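Isomaltodextranase (Arthrobacter globiformis, PDB 5AWO) hydrolyses alpha-1,6-glucosidic linkages in polysaccharides, removing successive isomaltose units from the non-reducing ends of the chains. Local coordinates at residues P53-W59 with Y99-H105; D76-G82 with K118-Y124. All coordinates share one frame; numbering follows the deposited sequence.

Four segments of the TIM-barrel domain follow one another along the chain and pair in two contacts. P53-W59 comes first and leads into helix 56-68. D76-G82 follows with strand 77-79. Y99-H105 belongs to the long loop after that strand, and K118-Y124 carries strand 120-124, after helix 107-116. Interaction 1 closes a loop from P53 to H105, and interaction 2 closes one from D76 to Y124. Their segments alternate, so the two closures cross. Interaction 1 ties the loop to the start of helix 56-68. Interaction 2 joins two neighbouring barrel strands. They touch: W59 packs on A78 O and T80 CG2, and Y99 OH probably bonds G82 O, so the helix and the loop both meet D76-G82.

Interaction 1 of 2, residues P53-W59 with Y99-H105; sequences PIPENEW and YNDSWQH
The side chain of E56 lies over one face of the W103 indole. E56 CB makes a CH-pi contact 3.6 Å from the centroid of the W103 five-membered ring, almost on its normal. CG, anti to the backbone N (chi1 -163°), lies over the rim of the same face, and the extended chain beyond it brings the carboxylate to the Q104 and H105 amides. E56 OE1 accepts a nearly straight 2.8 Å bond from Q104 N, on its syn side but out of the carboxylate plane. OE2 uses its syn lone pair for H105 N, at 3.0 Å, and also bonds W110. A water joins OE1 to Q104 OE1. These donors would probably favour a charged carboxylate.

W103 is fixed at its edge too. Its NE1 gives a 3.2 Å bond to I54 O, lying in both the ring plane and the carbonyl plane. W103 CH2 comes over one face of W59, 3.3 Å from W59 CD1; the W59 five-membered and W103 six-membered rings are inclined at 40°. On the face of W103 opposite E56, Y99 CB lies over the rim.

The Y99 ring packs against P53 CB and I54 CG2. Its OH takes only a weak bond from I54 N; its stronger partner is G82 O. N100 OD1 forms an Asx turn with S102 N. A water links S102 OG to E56 N, just after the N-cap residue P55. The segment Y99-H105 thus belongs to a beta-to-alpha loop at the catalytic end of a TIM barrel, folded onto the start of helix 56-68.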
ATOM      1  N   PRO A  53       4.881  20.334 -18.045  1.00 16.39           N
ATOM      2  CA  PRO A  53       5.877  20.115 -17.010  1.00 15.90           C
ATOM      3  C   PRO A  53       6.019  21.308 -16.066  1.00 15.97           C
ATOM      4  O   PRO A  53       5.880  22.478 -16.467  1.00 17.08           O
ATOM      5  CB  PRO A  53       7.171  19.861 -17.812  1.00 16.10           C
ATOM      6  CG  PRO A  53       6.951  20.559 -19.100  1.00 16.71           C
ATOM      7  CD  PRO A  53       5.474  20.424 -19.393  1.00 16.57           C
ATOM      8  N   ILE A  54       6.267  21.040 -14.796  1.00 16.21           N
ATOM      9  CA  ILE A  54       6.389  22.136 -13.833  1.00 16.29           C
ATOM     10  C   ILE A  54       7.673  22.928 -14.132  1.00 16.51           C
ATOM     11  O   ILE A  54       8.757  22.340 -14.232  1.00 17.15           O
ATOM     12  CB  ILE A  54       6.333  21.664 -12.366  1.00 16.83           C
ATOM     13  CG1 ILE A  54       6.137  22.861 -11.408  1.00 16.49           C
ATOM     14  CG2 ILE A  54       7.553  20.833 -11.995  1.00 17.78           C
ATOM     15  CD1 ILE A  54       5.923  22.514  -9.946  1.00 16.83           C
ATOM     16  N   PRO A  55       7.557  24.259 -14.267  1.00 17.17           N
ATOM     17  CA  PRO A  55       8.792  25.045 -14.325  1.00 18.02           C
ATOM     18  C   PRO A  55       9.657  24.927 -13.089  1.00 18.81           C
ATOM     19  O   PRO A  55       9.167  24.755 -11.981  1.00 18.43           O
ATOM     20  CB  PRO A  55       8.287  26.485 -14.500  1.00 19.11           C
ATOM     21  CG  PRO A  55       6.953  26.352 -15.119  1.00 18.72           C
ATOM     22  CD  PRO A  55       6.366  25.104 -14.478  1.00 18.11           C
ATOM     23  N   GLU A  56      10.971  25.047 -13.274  1.00 18.68           N
ATOM     24  CA  GLU A  56      11.881  24.882 -12.184  1.00 19.52           C
ATOM     25  C   GLU A  56      11.619  25.880 -11.060  1.00 17.94           C
ATOM     26  O   GLU A  56      11.750  25.523  -9.907  1.00 18.52           O
ATOM     27  CB  GLU A  56      13.337  25.008 -12.672  1.00 19.74           C
ATOM     28  CG  GLU A  56      14.359  24.468 -11.699  1.00 20.54           C
ATOM     29  CD  GLU A  56      15.780  24.503 -12.243  1.00 20.86           C
ATOM     30  OE1 GLU A  56      16.064  25.443 -13.020  1.00 22.43           O
ATOM     31  OE2 GLU A  56      16.566  23.596 -11.901  1.00 21.02           O
ATOM     32  N   ASN A  57      11.300  27.142 -11.394  1.00 19.39           N
ATOM     33  CA  ASN A  57      11.011  28.099 -10.323  1.00 20.63           C
ATOM     34  C   ASN A  57       9.748  27.769  -9.534  1.00 19.88           C
ATOM     35  O   ASN A  57       9.697  28.010  -8.316  1.00 20.55           O
ATOM     36  CB  ASN A  57      10.896  29.541 -10.811  1.00 21.98           C
ATOM     37  CG  ASN A  57      10.904  30.518  -9.642  1.00 24.80           C
ATOM     38  OD1 ASN A  57      11.845  30.529  -8.856  1.00 28.13           O
ATOM     39  ND2 ASN A  57       9.819  31.270  -9.465  1.00 26.96           N
ATOM     40  N   GLU A  58       8.753  27.198 -10.213  1.00 18.67           N
ATOM     41  CA  GLU A  58       7.534  26.757  -9.512  1.00 18.63           C
ATOM     42  C   GLU A  58       7.818  25.578  -8.597  1.00 17.86           C
ATOM     43  O   GLU A  58       7.317  25.516  -7.475  1.00 17.72           O
ATOM     44  CB  GLU A  58       6.452  26.434 -10.517  1.00 18.85           C
ATOM     45  CG  GLU A  58       5.853  27.707 -11.077  1.00 20.79           C
ATOM     46  CD  GLU A  58       5.158  28.500  -9.989  1.00 23.81           C
ATOM     47  OE1 GLU A  58       4.026  28.156  -9.654  1.00 26.49           O
ATOM     48  OE2 GLU A  58       5.763  29.424  -9.418  1.00 30.72           O
ATOM     49  N   TRP A  59       8.672  24.660  -9.047  1.00 18.05           N
ATOM     50  CA  TRP A  59       9.166  23.595  -8.188  1.00 17.43           C
ATOM     51  C   TRP A  59       9.863  24.148  -6.936  1.00 17.66           C
ATOM     52  O   TRP A  59       9.595  23.718  -5.816  1.00 17.89           O
ATOM     53  CB  TRP A  59      10.092  22.716  -9.021  1.00 17.15           C
ATOM     54  CG  TRP A  59      10.998  21.726  -8.358  1.00 17.56           C
ATOM     55  CD1 TRP A  59      12.362  21.832  -8.214  1.00 16.48           C
ATOM     56  CD2 TRP A  59      10.656  20.422  -7.847  1.00 16.40           C
ATOM     57  NE1 TRP A  59      12.865  20.710  -7.631  1.00 15.99           N
ATOM     58  CE2 TRP A  59      11.849  19.806  -7.418  1.00 16.99           C
ATOM     59  CE3 TRP A  59       9.456  19.712  -7.731  1.00 16.65           C
ATOM     60  CZ2 TRP A  59      11.876  18.536  -6.824  1.00 16.35           C
ATOM     61  CZ3 TRP A  59       9.495  18.440  -7.161  1.00 16.56           C
ATOM     62  CH2 TRP A  59      10.670  17.868  -6.717  1.00 17.23           C
ATOM     63  N   TYR A  99      14.609  16.978 -14.318  1.00 16.34           N
ATOM     64  CA  TYR A  99      13.181  16.774 -14.569  1.00 16.00           C
ATOM     65  C   TYR A  99      12.740  17.228 -15.968  1.00 15.63           C
ATOM     66  O   TYR A  99      11.869  16.618 -16.584  1.00 16.14           O
ATOM     67  CB  TYR A  99      12.329  17.465 -13.495  1.00 15.68           C
ATOM     68  CG  TYR A  99      10.870  17.509 -13.879  1.00 14.71           C
ATOM     69  CD1 TYR A  99      10.073  16.376 -13.823  1.00 14.95           C
ATOM     70  CD2 TYR A  99      10.300  18.671 -14.374  1.00 15.27           C
ATOM     71  CE1 TYR A  99       8.735  16.416 -14.218  1.00 14.81           C
ATOM     72  CE2 TYR A  99       8.963  18.717 -14.756  1.00 15.78           C
ATOM     73  CZ  TYR A  99       8.192  17.577 -14.686  1.00 15.36           C
ATOM     74  OH  TYR A  99       6.889  17.635 -15.109  1.00 15.11           O
ATOM     75  N   ASN A 100      13.358  18.299 -16.476  1.00 15.57           N
ATOM     76  CA  ASN A 100      13.002  18.857 -17.771  1.00 16.25           C
ATOM     77  C   ASN A 100      14.213  19.584 -18.360  1.00 17.33           C
ATOM     78  O   ASN A 100      15.011  20.116 -17.619  1.00 18.13           O
ATOM     79  CB  ASN A 100      11.839  19.856 -17.609  1.00 16.88           C
ATOM     80  CG  ASN A 100      11.331  20.392 -18.930  1.00 17.27           C
ATOM     81  OD1 ASN A 100      11.700  21.506 -19.361  1.00 19.28           O
ATOM     82  ND2 ASN A 100      10.503  19.616 -19.603  1.00 17.97           N
ATOM     83  N   ASP A 101      14.325  19.582 -19.682  1.00 18.27           N
ATOM     84  CA  ASP A 101      15.457  20.241 -20.360  1.00 19.50           C
ATOM     85  C   ASP A 101      15.568  21.749 -20.055  1.00 20.55           C
ATOM     86  O   ASP A 101      16.642  22.316 -20.253  1.00 21.50           O
ATOM     87  CB  ASP A 101      15.391  20.023 -21.880  1.00 20.18           C
ATOM     88  CG  ASP A 101      15.691  18.595 -22.297  1.00 20.14           C
ATOM     89  OD1 ASP A 101      16.120  17.774 -21.449  1.00 20.34           O
ATOM     90  OD2 ASP A 101      15.459  18.302 -23.489  1.00 20.82           O
ATOM     91  N   SER A 102      14.472  22.395 -19.611  1.00 20.70           N
ATOM     92  CA  SER A 102      14.499  23.825 -19.224  1.00 20.82           C
ATOM     93  C   SER A 102      15.170  24.085 -17.886  1.00 20.84           C
ATOM     94  O   SER A 102      15.499  25.238 -17.553  1.00 22.88           O
ATOM     95  CB  SER A 102      13.082  24.428 -19.190  1.00 21.08           C
ATOM     96  OG  SER A 102      12.316  23.881 -18.124  1.00 20.45           O
ATOM     97  N   TRP A 103      15.340  23.041 -17.083  1.00 20.32           N
ATOM     98  CA  TRP A 103      15.861  23.164 -15.727  1.00 20.64           C
ATOM     99  C   TRP A 103      17.357  23.482 -15.812  1.00 22.14           C
ATOM    100  O   TRP A 103      18.068  22.910 -16.640  1.00 21.89           O
ATOM    101  CB  TRP A 103      15.607  21.881 -14.931  1.00 19.96           C
ATOM    102  CG  TRP A 103      14.180  21.764 -14.441  1.00 19.02           C
ATOM    103  CD1 TRP A 103      13.068  22.252 -15.038  1.00 20.18           C
ATOM    104  CD2 TRP A 103      13.765  21.153 -13.227  1.00 17.98           C
ATOM    105  NE1 TRP A 103      11.961  22.002 -14.250  1.00 18.30           N
ATOM    106  CE2 TRP A 103      12.364  21.319 -13.135  1.00 17.65           C
ATOM    107  CE3 TRP A 103      14.429  20.490 -12.194  1.00 18.34           C
ATOM    108  CZ2 TRP A 103      11.630  20.817 -12.056  1.00 17.36           C
ATOM    109  CZ3 TRP A 103      13.693  20.004 -11.120  1.00 16.92           C
ATOM    110  CH2 TRP A 103      12.299  20.164 -11.075  1.00 16.96           C
ATOM    111  N   GLN A 104      17.806  24.389 -14.953  1.00 22.57           N
ATOM    112  CA  GLN A 104      19.219  24.754 -14.857  1.00 24.97           C
ATOM    113  C   GLN A 104      20.008  23.847 -13.935  1.00 24.43           C
ATOM    114  O   GLN A 104      21.251  23.853 -13.965  1.00 27.36           O
ATOM    115  CB  GLN A 104      19.327  26.204 -14.381  1.00 27.07           C
ATOM    116  CG  GLN A 104      18.744  27.199 -15.370  1.00 31.28           C
ATOM    117  CD  GLN A 104      18.850  28.638 -14.879  1.00 37.20           C
ATOM    118  OE1 GLN A 104      18.234  29.015 -13.879  1.00 43.90           O
ATOM    119  NE2 GLN A 104      19.631  29.453 -15.584  1.00 40.32           N
ATOM    120  N   HIS A 105      19.320  23.070 -13.096  1.00 22.47           N
ATOM    121  CA  HIS A 105      19.983  22.238 -12.119  1.00 21.02           C
ATOM    122  C   HIS A 105      19.553  20.800 -12.285  1.00 20.81           C
ATOM    123  O   HIS A 105      18.413  20.553 -12.684  1.00 20.95           O
ATOM    124  CB  HIS A 105      19.652  22.707 -10.714  1.00 22.65           C
ATOM    125  CG  HIS A 105      19.922  24.158 -10.478  1.00 24.37           C
ATOM    126  ND1 HIS A 105      21.193  24.644 -10.266  1.00 26.44           N
ATOM    127  CD2 HIS A 105      19.091  25.227 -10.411  1.00 25.68           C
ATOM    128  CE1 HIS A 105      21.138  25.953 -10.096  1.00 27.75           C
ATOM    129  NE2 HIS A 105      19.875  26.331 -10.172  1.00 27.45           N
TER
HETATM  130  O   HOH W   1      11.897  25.625 -15.929  1.00 21.71           O
HETATM  131  O   HOH W   2      17.102  27.668 -11.654  1.00 42.44           O

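Interaction 2 of 2, residues D76-G82 with K118-Y124; sequences DIACTDG and KMKLGVY
Y124 and the D81-G82 peptide meet at the active-site end of two adjacent TIM-barrel strands. The Y124 OH bonds D201, probably the nucleophile. One face of the ring lies on the peptide: D81 C sits over the rim, G82 N over the centre. G82 CA adds a CH-pi contact 3.9 Å from the ring centroid. Replacing Y124 by an alanine is likely to leave D201 without this hydroxyl partner and to uncover the D81-G82 peptide. D81 OD2 accepts from G82 N at 3.0 Å, from above the carboxylate plane.

T80 OG1 lies between its backbone N and carbonyl carbon (chi1 65°). There it accepts a straight 3.1 Å bond from Y124 N. It also donates to a water that in turn donates to D81 O and Y124 O.

Strand 77-79, helix 107-116 and strand 120-124 form a beta-alpha-beta unit with parallel strands. K118 ends the helix in a Schellman motif. The axes of the two short strands lie 28° apart. Four backbone bonds join the segments: K120 N to D76 O, at 2.7 Å, then A78 N to K120 O, G122 N to A78 O and T80 N to G122 O. The side chains of I77, C79 and K120 point to one face of the sheet. G122 lies among them without a side chain, and a beta carbon there would clash with I77 CG2. A78 and L121 point to the other face, where helices 56-68 and 107-116 pack.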
ATOM      1  N   ASP A  76       7.772  15.308   3.920  1.00 16.82           N
ATOM      2  CA  ASP A  76       9.158  15.746   3.677  1.00 18.01           C
ATOM      3  C   ASP A  76       9.758  15.198   2.421  1.00 18.05           C
ATOM      4  O   ASP A  76      10.936  15.360   2.206  1.00 20.41           O
ATOM      5  CB  ASP A  76      10.049  15.465   4.878  1.00 21.61           C
ATOM      6  CG  ASP A  76      10.054  14.047   5.283  1.00 23.94           C
ATOM      7  OD1 ASP A  76       9.651  13.196   4.487  1.00 23.97           O
ATOM      8  OD2 ASP A  76      10.453  13.758   6.441  1.00 28.67           O
ATOM      9  N   ILE A  77       8.948  14.545   1.588  1.00 16.13           N
ATOM     10  CA  ILE A  77       9.330  14.195   0.213  1.00 16.10           C
ATOM     11  C   ILE A  77       8.628  15.124  -0.780  1.00 16.13           C
ATOM     12  O   ILE A  77       7.412  15.273  -0.706  1.00 16.25           O
ATOM     13  CB  ILE A  77       8.942  12.742  -0.090  1.00 15.97           C
ATOM     14  CG1 ILE A  77       9.725  11.747   0.780  1.00 15.88           C
ATOM     15  CG2 ILE A  77       9.096  12.438  -1.579  1.00 15.74           C
ATOM     16  CD1 ILE A  77       9.153  10.346   0.766  1.00 16.74           C
ATOM     17  N   ALA A  78       9.384  15.759  -1.681  1.00 15.48           N
ATOM     18  CA  ALA A  78       8.849  16.512  -2.803  1.00 15.61           C
ATOM     19  C   ALA A  78       9.045  15.658  -4.036  1.00 15.31           C
ATOM     20  O   ALA A  78      10.190  15.305  -4.390  1.00 15.69           O
ATOM     21  CB  ALA A  78       9.561  17.838  -2.969  1.00 16.54           C
ATOM     22  N   CYS A  79       7.944  15.251  -4.657  1.00 14.32           N
ATOM     23  CA  CYS A  79       7.966  14.246  -5.720  1.00 14.03           C
ATOM     24  C   CYS A  79       7.581  14.821  -7.065  1.00 14.51           C
ATOM     25  O   CYS A  79       6.569  15.527  -7.187  1.00 14.36           O
ATOM     26  CB  CYS A  79       6.990  13.127  -5.370  1.00 13.97           C
ATOM     27  SG  CYS A  79       7.047  11.626  -6.406  1.00 14.25           S
ATOM     28  N   THR A  80       8.377  14.547  -8.086  1.00 14.39           N
ATOM     29  CA  THR A  80       8.018  14.906  -9.435  1.00 14.44           C
ATOM     30  C   THR A  80       6.912  13.989  -9.970  1.00 14.18           C
ATOM     31  O   THR A  80       6.433  13.077  -9.304  1.00 14.33           O
ATOM     32  CB  THR A  80       9.263  14.898 -10.349  1.00 14.80           C
ATOM     33  OG1 THR A  80       9.778  13.565 -10.445  1.00 14.51           O
ATOM     34  CG2 THR A  80      10.357  15.805  -9.798  1.00 15.81           C
ATOM     35  N   ASP A  81       6.492  14.287 -11.194  1.00 14.50           N
ATOM     36  CA  ASP A  81       5.454  13.515 -11.853  1.00 14.00           C
ATOM     37  C   ASP A  81       5.741  13.406 -13.349  1.00 14.26           C
ATOM     38  O   ASP A  81       6.923  13.374 -13.747  1.00 13.59           O
ATOM     39  CB  ASP A  81       4.059  14.088 -11.525  1.00 14.08           C
ATOM     40  CG  ASP A  81       2.974  13.030 -11.622  1.00 14.26           C
ATOM     41  OD1 ASP A  81       2.979  12.083 -10.807  1.00 14.79           O
ATOM     42  OD2 ASP A  81       2.159  13.166 -12.575  1.00 14.89           O
ATOM     43  N   GLY A  82       4.721  13.249 -14.183  1.00 14.09           N
ATOM     44  CA  GLY A  82       4.875  13.048 -15.595  1.00 14.33           C
ATOM     45  C   GLY A  82       5.175  14.313 -16.369  1.00 14.54           C
ATOM     46  O   GLY A  82       5.820  15.215 -15.847  1.00 14.73           O
ATOM     47  N   LYS A 118      15.598  19.661   5.322  1.00 25.38           N
ATOM     48  CA  LYS A 118      15.135  18.449   6.013  1.00 25.62           C
ATOM     49  C   LYS A 118      14.115  17.647   5.167  1.00 23.69           C
ATOM     50  O   LYS A 118      13.195  17.023   5.697  1.00 23.81           O
ATOM     51  CB  LYS A 118      14.529  18.766   7.390  1.00 29.89           C
ATOM     52  CG  LYS A 118      15.357  19.679   8.297  1.00 34.16           C
ATOM     53  CD  LYS A 118      14.559  20.052   9.546  1.00 38.43           C
ATOM     54  CE  LYS A 118      15.077  21.306  10.217  1.00 42.79           C
ATOM     55  NZ  LYS A 118      16.470  21.149  10.706  1.00 45.32           N
ATOM     56  N   MET A 119      14.332  17.649   3.854  1.00 20.92           N
ATOM     57  CA  MET A 119      13.415  17.005   2.909  1.00 19.38           C
ATOM     58  C   MET A 119      14.205  16.103   1.961  1.00 20.33           C
ATOM     59  O   MET A 119      15.449  16.160   1.899  1.00 20.90           O
ATOM     60  CB  MET A 119      12.675  18.074   2.125  1.00 20.23           C
ATOM     61  CG  MET A 119      11.707  18.887   2.975  1.00 20.53           C
ATOM     62  SD  MET A 119      10.813  20.137   2.083  1.00 21.12           S
ATOM     63  CE  MET A 119       9.705  19.121   1.092  1.00 22.66           C
ATOM     64  N   LYS A 120      13.461  15.291   1.207  1.00 19.39           N
ATOM     65  CA  LYS A 120      14.008  14.302   0.285  1.00 20.00           C
ATOM     66  C   LYS A 120      13.319  14.421  -1.069  1.00 19.55           C
ATOM     67  O   LYS A 120      12.192  14.935  -1.184  1.00 17.97           O
ATOM     68  CB  LYS A 120      13.818  12.899   0.834  1.00 21.53           C
ATOM     69  CG  LYS A 120      14.573  12.650   2.143  1.00 25.40           C
ATOM     70  CD  LYS A 120      14.181  11.343   2.820  1.00 28.93           C
ATOM     71  CE  LYS A 120      14.274  11.463   4.348  1.00 32.49           C
ATOM     72  NZ  LYS A 120      13.910  10.255   5.152  1.00 33.76           N
ATOM     73  N   LEU A 121      14.012  13.963  -2.101  1.00 17.87           N
ATOM     74  CA  LEU A 121      13.502  13.923  -3.461  1.00 16.57           C
ATOM     75  C   LEU A 121      12.764  12.640  -3.772  1.00 16.18           C
ATOM     76  O   LEU A 121      13.284  11.551  -3.593  1.00 15.90           O
ATOM     77  CB  LEU A 121      14.690  14.017  -4.428  1.00 16.95           C
ATOM     78  CG  LEU A 121      14.382  13.972  -5.923  1.00 17.29           C
ATOM     79  CD1 LEU A 121      13.585  15.179  -6.374  1.00 18.08           C
ATOM     80  CD2 LEU A 121      15.684  13.847  -6.707  1.00 18.55           C
ATOM     81  N   GLY A 122      11.537  12.773  -4.292  1.00 14.99           N
ATOM     82  CA  GLY A 122      10.808  11.659  -4.874  1.00 15.09           C
ATOM     83  C   GLY A 122      10.786  11.800  -6.373  1.00 13.65           C
ATOM     84  O   GLY A 122      10.644  12.900  -6.902  1.00 14.62           O
ATOM     85  N   VAL A 123      11.010  10.681  -7.076  1.00 14.28           N
ATOM     86  CA  VAL A 123      11.083  10.709  -8.521  1.00 14.12           C
ATOM     87  C   VAL A 123      10.005   9.856  -9.186  1.00 13.72           C
ATOM     88  O   VAL A 123       9.837   8.695  -8.847  1.00 13.82           O
ATOM     89  CB  VAL A 123      12.467  10.263  -9.034  1.00 15.23           C
ATOM     90  CG1 VAL A 123      12.470  10.127 -10.557  1.00 15.71           C
ATOM     91  CG2 VAL A 123      13.514  11.282  -8.624  1.00 15.78           C
ATOM     92  N   TYR A 124       9.333  10.475 -10.146  1.00 13.69           N
ATOM     93  CA  TYR A 124       8.458   9.761 -11.092  1.00 13.27           C
ATOM     94  C   TYR A 124       9.279   9.384 -12.320  1.00 13.33           C
ATOM     95  O   TYR A 124       9.766  10.244 -13.047  1.00 14.55           O
ATOM     96  CB  TYR A 124       7.308  10.670 -11.467  1.00 13.49           C
ATOM     97  CG  TYR A 124       6.360  10.199 -12.550  1.00 13.81           C
ATOM     98  CD1 TYR A 124       6.697  10.249 -13.900  1.00 13.68           C
ATOM     99  CD2 TYR A 124       5.069   9.779 -12.234  1.00 14.28           C
ATOM    100  CE1 TYR A 124       5.820   9.849 -14.893  1.00 14.84           C
ATOM    101  CE2 TYR A 124       4.186   9.422 -13.238  1.00 14.95           C
ATOM    102  CZ  TYR A 124       4.562   9.461 -14.552  1.00 14.56           C
ATOM    103  OH  TYR A 124       3.683   9.081 -15.563  1.00 16.24           O
TER
HETATM  104  O   HOH W   3      13.733  14.324   5.572  1.00 37.20           O
HETATM  105  O   HOH W   4       9.672  13.020 -13.060  1.00 14.37           O